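Local coordinates for Pe family protein (Mycobacterium smegmatis, PDB 3Q4H) that is a secreted WXG100-family protein of the CFP-10 subfamily, EsxG, probably exported by a type VII (ESX) secretion system as a complex with a partner Esx protein, at residues 23-27 and 70-74; 9-13 and 85-89. One frame throughout, in Å; residues are numbered along the deposited sequence.

Interaction 1: residues 23-27 and 70-74; sequences AALMR and LDIAQ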
loop_
_atom_site.group_PDB
_atom_site.type_symbol
_atom_site.label_atom_id
_atom_site.label_comp_id
_atom_site.label_asym_id
_atom_site.label_seq_id
_atom_site.Cartn_x
_atom_site.Cartn_y
_atom_site.Cartn_z
ATOM N N ALA A 23 4.382 -2.222 2.877
ATOM C CA ALA A 23 5.460 -2.576 1.977
ATOM C C ALA A 23 5.685 -1.407 1.024
ATOM O O ALA A 23 6.810 -0.924 0.873
ATOM C CB ALA A 23 5.143 -3.851 1.222
ATOM N N ALA A 24 4.612 -0.916 0.412
ATOM C CA ALA A 24 4.743 0.200 -0.521
ATOM C C ALA A 24 5.283 1.430 0.195
ATOM O O ALA A 24 6.078 2.166 -0.364
ATOM C CB ALA A 24 3.432 0.507 -1.175
ATOM N N LEU A 25 4.884 1.629 1.446
ATOM C CA LEU A 25 5.314 2.803 2.198
ATOM C C LEU A 25 6.795 2.750 2.587
ATOM O O LEU A 25 7.455 3.793 2.665
ATOM C CB LEU A 25 4.414 3.021 3.422
ATOM C CG LEU A 25 3.004 3.541 3.087
ATOM C CD1 LEU A 25 2.177 3.773 4.344
ATOM C CD2 LEU A 25 3.076 4.817 2.262
HETATM N N MSE A 26 7.321 1.545 2.802
HETATM C CA MSE A 26 8.764 1.366 2.945
HETATM C C MSE A 26 9.495 1.803 1.660
HETATM O O MSE A 26 10.380 2.648 1.713
HETATM C CB MSE A 26 9.100 -0.084 3.277
HETATM C CG MSE A 26 10.600 -0.393 3.366
HETATM SE SE MSE A 26 11.582 0.559 4.788
HETATM C CE MSE A 26 10.797 -0.307 6.328
ATOM N N ARG A 27 9.108 1.245 0.513
ATOM C CA ARG A 27 9.691 1.644 -0.767
ATOM C C ARG A 27 9.677 3.166 -0.930
ATOM O O ARG A 27 10.599 3.747 -1.502
ATOM C CB ARG A 27 8.921 1.038 -1.941
ATOM C CG ARG A 27 8.850 -0.483 -2.002
ATOM C CD ARG A 27 8.245 -0.925 -3.328
ATOM N NE ARG A 27 7.540 -2.204 -3.236
ATOM C CZ ARG A 27 8.086 -3.397 -3.457
ATOM N NH1 ARG A 27 9.378 -3.519 -3.755
ATOM N NH2 ARG A 27 7.340 -4.488 -3.362
ATOM N N LEU A 70 10.711 -7.333 -0.436
ATOM C CA LEU A 70 9.319 -6.906 -0.354
ATOM C C LEU A 70 8.508 -7.542 -1.486
ATOM O O LEU A 70 7.363 -7.951 -1.280
ATOM C CB LEU A 70 9.205 -5.385 -0.414
ATOM C CG LEU A 70 9.741 -4.593 0.786
ATOM C CD1 LEU A 70 9.757 -3.071 0.500
ATOM C CD2 LEU A 70 8.927 -4.896 2.041
ATOM N N ASP A 71 9.108 -7.662 -2.669
ATOM C CA ASP A 71 8.433 -8.328 -3.794
ATOM C C ASP A 71 8.002 -9.744 -3.427
ATOM O O ASP A 71 6.951 -10.209 -3.868
ATOM C CB ASP A 71 9.310 -8.350 -5.055
ATOM C CG ASP A 71 9.405 -6.985 -5.729
ATOM O OD1 ASP A 71 8.871 -5.999 -5.180
ATOM O OD2 ASP A 71 10.015 -6.884 -6.810
ATOM N N ILE A 72 8.801 -10.425 -2.615
ATOM C CA ILE A 72 8.462 -11.769 -2.172
ATOM C C ILE A 72 7.343 -11.695 -1.131
ATOM O O ILE A 72 6.375 -12.443 -1.202
ATOM C CB ILE A 72 9.707 -12.516 -1.618
ATOM C CG1 ILE A 72 10.754 -12.678 -2.724
ATOM C CG2 ILE A 72 9.328 -13.882 -1.061
ATOM C CD1 ILE A 72 12.174 -12.873 -2.206
ATOM N N ALA A 73 7.456 -10.781 -0.177
ATOM C CA ALA A 73 6.418 -10.638 0.831
ATOM C C ALA A 73 5.059 -10.397 0.172
ATOM O O ALA A 73 4.061 -11.005 0.558
ATOM C CB ALA A 73 6.751 -9.507 1.773
ATOM N N GLN A 74 5.038 -9.515 -0.831
ATOM C CA GLN A 74 3.804 -9.125 -1.500
ATOM C C GLN A 74 3.062 -10.318 -2.085
ATOM O O GLN A 74 1.844 -10.444 -1.914
ATOM C CB GLN A 74 4.076 -8.097 -2.604
ATOM C CG GLN A 74 4.525 -6.705 -2.113
ATOM C CD GLN A 74 3.412 -5.897 -1.452
ATOM O OE1 GLN A 74 2.563 -6.444 -0.768
ATOM N NE2 GLN A 74 3.427 -4.587 -1.653
#
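One face of the Arg27 guanidinium rests on Leu70, whose CB stands 3.3 Å above the plane and displaced toward the rim, while Asp71 OD1 and Gln74 CG lie at its edge. Both terminal nitrogens converge on that single carboxylate oxygen: NH2 reaches Asp71 OD1 at 2.8 Å and NH1 reaches the same atom at 2.9 Å. This is a salt bridge, but each hydrogen bond in it is bent and weak, because two N-H groups turn in on one shared acceptor. The guanidinium and carboxylate planes are tilted 49° apart. The aliphatic part of Arg27 runs extended from CG to NE, past Leu70 in the opposite direction, and its CG touches Leu70 CD1 at 3.7 Å. The strongest polar partner of Arg27 is Asp79 of the second subunit, which pairs with NE; this carboxylate and that of Asp71 probably share the buried charge. Asn67 of the same chain accepts a bond from NH1.

Leu70 CD2 lies against Ala23 CB at 4.0 Å, and Met26 crosses Leu70 at about a right angle. Met26 CG is anti to the backbone N (chi1 177°), and this brings it within 4.0 Å of Leu70 CD1. Gln74 bends at chi2 (-72°), and its amide NE2 comes to 3.4 Å from Ala23 CB. The same amide ties helix 8-38 to the start of helix 79-94: NE2 is hydrogen-bonded to Gly20 O, and OE1 to the backbone N of Asp79 of the same chain. Met26 and Leu70 also pack on the chain of another protein. The axes of segments 23-27 and 70-74 pass 10.8 Å apart and run antiparallel; they belong to helices 8-38 and 47-77, the two long arms of the WXG100 helical hairpin.

Interaction 2: residues 9-13 and 85-89; sequences IPQLI and VAQDA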
loop_
_atom_site.group_PDB
_atom_site.type_symbol
_atom_site.label_atom_id
_atom_site.label_comp_id
_atom_site.label_asym_id
_atom_site.label_seq_id
_atom_site.Cartn_x
_atom_site.Cartn_y
_atom_site.Cartn_z
ATOM N N ILE A 9 -12.405 -14.618 5.628
ATOM C CA ILE A 9 -11.824 -14.223 4.334
ATOM C C ILE A 9 -11.610 -12.698 4.212
ATOM O O ILE A 9 -10.502 -12.256 3.893
ATOM C CB ILE A 9 -12.660 -14.781 3.139
ATOM C CG1 ILE A 9 -12.536 -16.307 3.055
ATOM C CG2 ILE A 9 -12.224 -14.155 1.827
ATOM C CD1 ILE A 9 -11.139 -16.804 2.689
ATOM N N PRO A 10 -12.660 -11.892 4.466
ATOM C CA PRO A 10 -12.466 -10.450 4.533
ATOM C C PRO A 10 -11.379 -9.992 5.508
ATOM O O PRO A 10 -10.688 -9.013 5.230
ATOM C CB PRO A 10 -13.826 -9.948 5.002
ATOM C CG PRO A 10 -14.775 -10.912 4.470
ATOM C CD PRO A 10 -14.092 -12.236 4.459
ATOM N N GLN A 11 -11.238 -10.678 6.639
ATOM C CA GLN A 11 -10.195 -10.340 7.602
ATOM C C GLN A 11 -8.813 -10.593 7.012
ATOM O O GLN A 11 -7.918 -9.762 7.143
ATOM C CB GLN A 11 -10.381 -11.123 8.896
ATOM C CG GLN A 11 -11.631 -10.707 9.647
ATOM C CD GLN A 11 -11.826 -11.449 10.959
ATOM O OE1 GLN A 11 -12.949 -11.816 11.317
ATOM N NE2 GLN A 11 -10.735 -11.672 11.686
ATOM N N LEU A 12 -8.658 -11.732 6.345
ATOM C CA LEU A 12 -7.401 -12.091 5.697
ATOM C C LEU A 12 -7.028 -11.086 4.614
ATOM O O LEU A 12 -5.918 -10.550 4.618
ATOM C CB LEU A 12 -7.504 -13.487 5.090
ATOM C CG LEU A 12 -6.253 -14.075 4.430
ATOM C CD1 LEU A 12 -5.064 -14.145 5.406
ATOM C CD2 LEU A 12 -6.562 -15.462 3.845
ATOM N N ILE A 13 -7.961 -10.848 3.692
ATOM C CA ILE A 13 -7.803 -9.868 2.616
ATOM C C ILE A 13 -7.392 -8.517 3.180
ATOM O O ILE A 13 -6.487 -7.872 2.657
ATOM C CB ILE A 13 -9.124 -9.669 1.839
ATOM C CG1 ILE A 13 -9.467 -10.914 1.019
ATOM C CG2 ILE A 13 -9.055 -8.437 0.927
ATOM C CD1 ILE A 13 -10.900 -10.946 0.560
ATOM N N VAL A 85 -6.882 -13.708 -3.174
ATOM C CA VAL A 85 -7.943 -14.162 -2.272
ATOM C C VAL A 85 -9.273 -13.492 -2.586
ATOM O O VAL A 85 -10.318 -14.138 -2.537
ATOM C CB VAL A 85 -7.617 -13.883 -0.795
ATOM C CG1 VAL A 85 -8.835 -14.207 0.084
ATOM C CG2 VAL A 85 -6.393 -14.676 -0.358
ATOM N N ALA A 86 -9.222 -12.194 -2.896
ATOM C CA ALA A 86 -10.419 -11.421 -3.243
ATOM C C ALA A 86 -11.044 -11.921 -4.543
ATOM O O ALA A 86 -12.249 -12.180 -4.607
ATOM C CB ALA A 86 -10.079 -9.940 -3.369
ATOM N N GLN A 87 -10.216 -12.053 -5.576
ATOM C CA GLN A 87 -10.690 -12.510 -6.878
ATOM C C GLN A 87 -11.125 -13.982 -6.837
ATOM O O GLN A 87 -12.144 -14.336 -7.433
ATOM C CB GLN A 87 -9.634 -12.248 -7.961
ATOM C CG GLN A 87 -9.389 -10.753 -8.175
ATOM C CD GLN A 87 -8.295 -10.439 -9.183
ATOM O OE1 GLN A 87 -8.478 -10.618 -10.388
ATOM N NE2 GLN A 87 -7.161 -9.933 -8.695
ATOM N N ASP A 88 -10.370 -14.817 -6.114
ATOM C CA ASP A 88 -10.717 -16.237 -5.914
ATOM C C ASP A 88 -12.025 -16.402 -5.146
ATOM O O ASP A 88 -12.805 -17.311 -5.439
ATOM C CB ASP A 88 -9.602 -16.972 -5.159
ATOM C CG ASP A 88 -9.884 -18.455 -4.996
ATOM O OD1 ASP A 88 -9.483 -19.237 -5.884
ATOM O OD2 ASP A 88 -10.499 -18.843 -3.973
ATOM N N ALA A 89 -12.254 -15.537 -4.158
ATOM C CA ALA A 89 -13.513 -15.544 -3.406
ATOM C C ALA A 89 -14.713 -15.200 -4.295
ATOM O O ALA A 89 -15.807 -15.727 -4.093
ATOM C CB ALA A 89 -13.438 -14.587 -2.237
#
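Residues 9-13 and 85-89 are two helical turns running antiparallel, at 151° between their directions and 10.3 Å between their axes, with Ile13 and Val85 the closest pair by CA. Val85 makes most of the contact. Its CG1, anti to the backbone N (chi1 173°), points between Ile9 and Ile13, one turn apart on the opposing helix, and meets Ile13 CG1 at 3.5 Å and Ile9 CG2 at 3.8 Å. The other branch is used separately: Val85 CG2 lies 4.3 Å from Leu12 CD2. Three side chains of helix 8-38 are thus met by the two methyls of one valine.

The pairing joins the beginning of helix 8-38 to helix 79-94, the short helix that follows helix 47-77 and prolongs the second arm of the hairpin, so the N-terminal helix is flanked at both its middle and its start. Every touch between the segments is apolar, and the residues involved are partly exposed, in keeping with a thin contact near the surface.

Ile13 reaches beyond the valine. Its CG1 lies beside the backbone N, and the chain extends from there (chi2 164°) to set CD1 against the backbone of Ala86, the residue after Val85, 3.9 Å from Ala86 CA. At the other margin Ile9 CG2 approaches Ala89 CB at 4.3 Å. Ile13 also packs on Ala31 of the second subunit, and Leu12 on an apolar side chain of another protein's chain.

How the interactions relate
Both contacts use helix 8-38, interaction 1 near its middle and interaction 2 near its start. The opposite sides come from helices 47-77 and 79-94, consecutive in the chain. Since 23-27 and 70-74 both lie between 13 and 85, interaction 1 is nested inside the loop closed by interaction 2. Their centres lie about 19 Å apart and their nearest atoms about 9 Å, without touching. Interaction 1 sits about 3 Å from the centre of the chain, buried and partly charged; interaction 2 lies about 21 Å out and is wholly apolar. The second subunit connects them: Asp71 OD2 pairs with Gln87 NE2, of segment 85-89 in the other copy, reciprocally between subunits, weakly where Asp71 is of this chain.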